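Local atomic coordinates of myosin regulatory light chain, striated adductor muscle (Argopecten irradians, PDB entry 1WDC), a protein that serves as the regulatory light chain of molluscan muscle myosin, a calcium-binding subunit responsible for calcium-dependent control of the motor's Mg-ATPase activity. Residues I89-A94 / F139-T145. Sequence-based numbering, arbitrary orientation.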
loop_
_atom_site.group_PDB
_atom_site.type_symbol
_atom_site.label_atom_id
_atom_site.label_comp_id
_atom_site.label_asym_id
_atom_site.label_seq_id
_atom_site.Cartn_x
_atom_site.Cartn_y
_atom_site.Cartn_z
ATOM N N ILE B 89 -12.202 -6.740 0.143
ATOM C CA ILE B 89 -12.062 -5.318 -0.171
ATOM C C ILE B 89 -12.144 -4.441 1.083
ATOM O O ILE B 89 -11.326 -3.556 1.271
ATOM C CB ILE B 89 -13.139 -4.836 -1.200
ATOM C CG1 ILE B 89 -13.119 -5.711 -2.472
ATOM C CG2 ILE B 89 -12.880 -3.352 -1.578
ATOM C CD1 ILE B 89 -14.314 -5.489 -3.418
ATOM N N ARG B 90 -13.081 -4.734 1.966
ATOM C CA ARG B 90 -13.131 -4.026 3.242
ATOM C C ARG B 90 -11.875 -4.196 4.131
ATOM O O ARG B 90 -11.361 -3.214 4.681
ATOM C CB ARG B 90 -14.373 -4.434 4.007
ATOM C CG ARG B 90 -14.803 -3.379 4.986
ATOM C CD ARG B 90 -15.926 -3.885 5.850
ATOM N NE ARG B 90 -16.841 -4.761 5.126
ATOM C CZ ARG B 90 -16.994 -6.047 5.416
ATOM N NH1 ARG B 90 -16.147 -6.649 6.246
ATOM N NH2 ARG B 90 -17.944 -6.745 4.824
ATOM N N ASN B 91 -11.312 -5.405 4.158
ATOM C CA ASN B 91 -10.077 -5.649 4.881
ATOM C C ASN B 91 -8.874 -4.999 4.296
ATOM O O ASN B 91 -7.919 -4.763 5.023
ATOM C CB ASN B 91 -9.796 -7.135 5.013
ATOM C CG ASN B 91 -10.718 -7.811 5.984
ATOM O OD1 ASN B 91 -10.858 -9.033 5.982
ATOM N ND2 ASN B 91 -11.388 -7.024 6.802
ATOM N N ALA B 92 -8.844 -4.812 2.976
ATOM C CA ALA B 92 -7.717 -4.140 2.334
ATOM C C ALA B 92 -7.658 -2.692 2.776
ATOM O O ALA B 92 -6.586 -2.175 3.023
ATOM C CB ALA B 92 -7.821 -4.217 0.802
ATOM N N PHE B 93 -8.816 -2.031 2.825
ATOM C CA PHE B 93 -8.964 -0.628 3.285
ATOM C C PHE B 93 -8.558 -0.500 4.782
ATOM O O PHE B 93 -7.925 0.490 5.207
ATOM C CB PHE B 93 -10.444 -0.175 3.125
ATOM C CG PHE B 93 -10.813 0.388 1.740
ATOM C CD1 PHE B 93 -10.250 1.575 1.261
ATOM C CD2 PHE B 93 -11.830 -0.196 0.982
ATOM C CE1 PHE B 93 -10.695 2.178 0.069
ATOM C CE2 PHE B 93 -12.279 0.414 -0.228
ATOM C CZ PHE B 93 -11.706 1.597 -0.670
ATOM N N ALA B 94 -8.997 -1.489 5.564
ATOM C CA ALA B 94 -8.788 -1.552 6.993
ATOM C C ALA B 94 -7.330 -1.663 7.376
ATOM O O ALA B 94 -6.930 -1.130 8.403
ATOM C CB ALA B 94 -9.568 -2.682 7.565
ATOM N N PHE B 139 -13.777 9.726 4.486
ATOM C CA PHE B 139 -14.253 8.733 3.520
ATOM C C PHE B 139 -14.724 7.436 4.219
ATOM O O PHE B 139 -13.994 6.852 5.036
ATOM C CB PHE B 139 -13.104 8.474 2.528
ATOM C CG PHE B 139 -13.340 7.340 1.564
ATOM C CD1 PHE B 139 -13.915 7.583 0.322
ATOM C CD2 PHE B 139 -12.812 6.077 1.829
ATOM C CE1 PHE B 139 -13.947 6.608 -0.624
ATOM C CE2 PHE B 139 -12.829 5.088 0.886
ATOM C CZ PHE B 139 -13.393 5.344 -0.350
ATOM N N ASP B 140 -15.978 7.049 3.969
ATOM C CA ASP B 140 -16.577 5.840 4.540
ATOM C C ASP B 140 -16.314 4.582 3.648
ATOM O O ASP B 140 -17.153 4.162 2.854
ATOM C CB ASP B 140 -18.090 6.092 4.759
ATOM C CG ASP B 140 -18.793 4.968 5.532
ATOM O OD1 ASP B 140 -18.227 3.875 5.683
ATOM O OD2 ASP B 140 -19.937 5.161 5.981
ATOM N N TYR B 141 -15.207 3.894 3.908
ATOM C CA TYR B 141 -14.825 2.765 3.091
ATOM C C TYR B 141 -15.705 1.542 3.283
ATOM O O TYR B 141 -15.664 0.608 2.480
ATOM C CB TYR B 141 -13.361 2.414 3.298
ATOM C CG TYR B 141 -12.987 1.851 4.659
ATOM C CD1 TYR B 141 -13.260 0.509 4.986
ATOM C CD2 TYR B 141 -12.290 2.633 5.605
ATOM C CE1 TYR B 141 -12.900 -0.015 6.226
ATOM C CE2 TYR B 141 -11.875 2.084 6.827
ATOM C CZ TYR B 141 -12.207 0.771 7.124
ATOM O OH TYR B 141 -11.826 0.198 8.297
ATOM N N VAL B 142 -16.442 1.488 4.380
ATOM C CA VAL B 142 -17.302 0.344 4.571
ATOM C C VAL B 142 -18.463 0.515 3.598
ATOM O O VAL B 142 -18.780 -0.404 2.844
ATOM C CB VAL B 142 -17.816 0.226 6.013
ATOM C CG1 VAL B 142 -18.710 -0.950 6.125
ATOM C CG2 VAL B 142 -16.676 0.036 6.974
ATOM N N LYS B 143 -18.935 1.752 3.458
ATOM C CA LYS B 143 -20.094 2.014 2.630
ATOM C C LYS B 143 -19.715 2.023 1.206
ATOM O O LYS B 143 -20.529 1.710 0.365
ATOM C CB LYS B 143 -20.732 3.357 2.951
ATOM C CG LYS B 143 -22.084 3.221 3.636
ATOM C CD LYS B 143 -22.721 1.808 3.392
ATOM C CE LYS B 143 -22.430 0.811 4.549
ATOM N NZ LYS B 143 -22.534 -0.650 4.160
ATOM N N PHE B 144 -18.574 2.628 0.929
ATOM C CA PHE B 144 -18.019 2.608 -0.406
ATOM C C PHE B 144 -17.828 1.163 -0.933
ATOM O O PHE B 144 -18.056 0.888 -2.110
ATOM C CB PHE B 144 -16.690 3.345 -0.413
ATOM C CG PHE B 144 -16.018 3.348 -1.751
ATOM C CD1 PHE B 144 -16.369 4.280 -2.714
ATOM C CD2 PHE B 144 -15.013 2.425 -2.045
ATOM C CE1 PHE B 144 -15.715 4.300 -3.948
ATOM C CE2 PHE B 144 -14.368 2.445 -3.267
ATOM C CZ PHE B 144 -14.714 3.379 -4.216
ATOM N N THR B 145 -17.353 0.259 -0.088
ATOM C CA THR B 145 -17.186 -1.127 -0.501
ATOM C C THR B 145 -18.519 -1.779 -0.884
ATOM O O THR B 145 -18.604 -2.394 -1.945
ATOM C CB THR B 145 -16.495 -1.945 0.601
ATOM O OG1 THR B 145 -15.197 -1.387 0.869
ATOM C CG2 THR B 145 -16.347 -3.382 0.174
HETATM O O HOH W 1 -18.664 -3.362 3.328
#
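Phe93 and Tyr141 carry the aromatic part of this contact. Their rings lie nearly parallel, planes 18° apart, but are slid so far that they barely overlap. Each instead receives the other's methylene. Tyr141 CB sits over a face of the Phe93 ring, 3.8 Å from its centroid, and Phe93 CB covers a face of the Tyr141 ring in a reciprocal CH-pi contact. Tyr141 CG lies between its backbone N and carbonyl carbon (chi1 68°), which turns the ring back alongside Phe93. The far rim of Phe93 reaches two more rings. Its CE1 comes to 3.7 Å from Phe139 CE2, at the edge of that ring. Its CZ meets Phe144 CD2 rim to rim, with planes nearly perpendicular. An alanine in place of Phe93 would probably open a gap among these three rings and leave the Tyr141 methylene without its aromatic face.

Aliphatic packing continues along the helices. Thr145 CG2 lies 3.8 Å from Ile89 CB, and Arg90 CD rests against both methyls of Val142.

One water bridges the helices, accepting from Arg90 NE at 2.9 Å and donating to Val142 O. Thr145 OG1 donates to Tyr141 O at 2.6 Å, within its own helix. Tyr141 OH is hydrogen-bonded to Asp97, outside the two segments.

The contact joins helix 86-94 to the C-terminal helix 141-149, far from the magnesium site. Segments 89-94 and 141-145 run nearly antiparallel, their axes at 152°. An apolar side chain of another protein chain also packs on Phe93. Apolar packing centred on Phe93 thus holds the two segments, with one water bridge at its side.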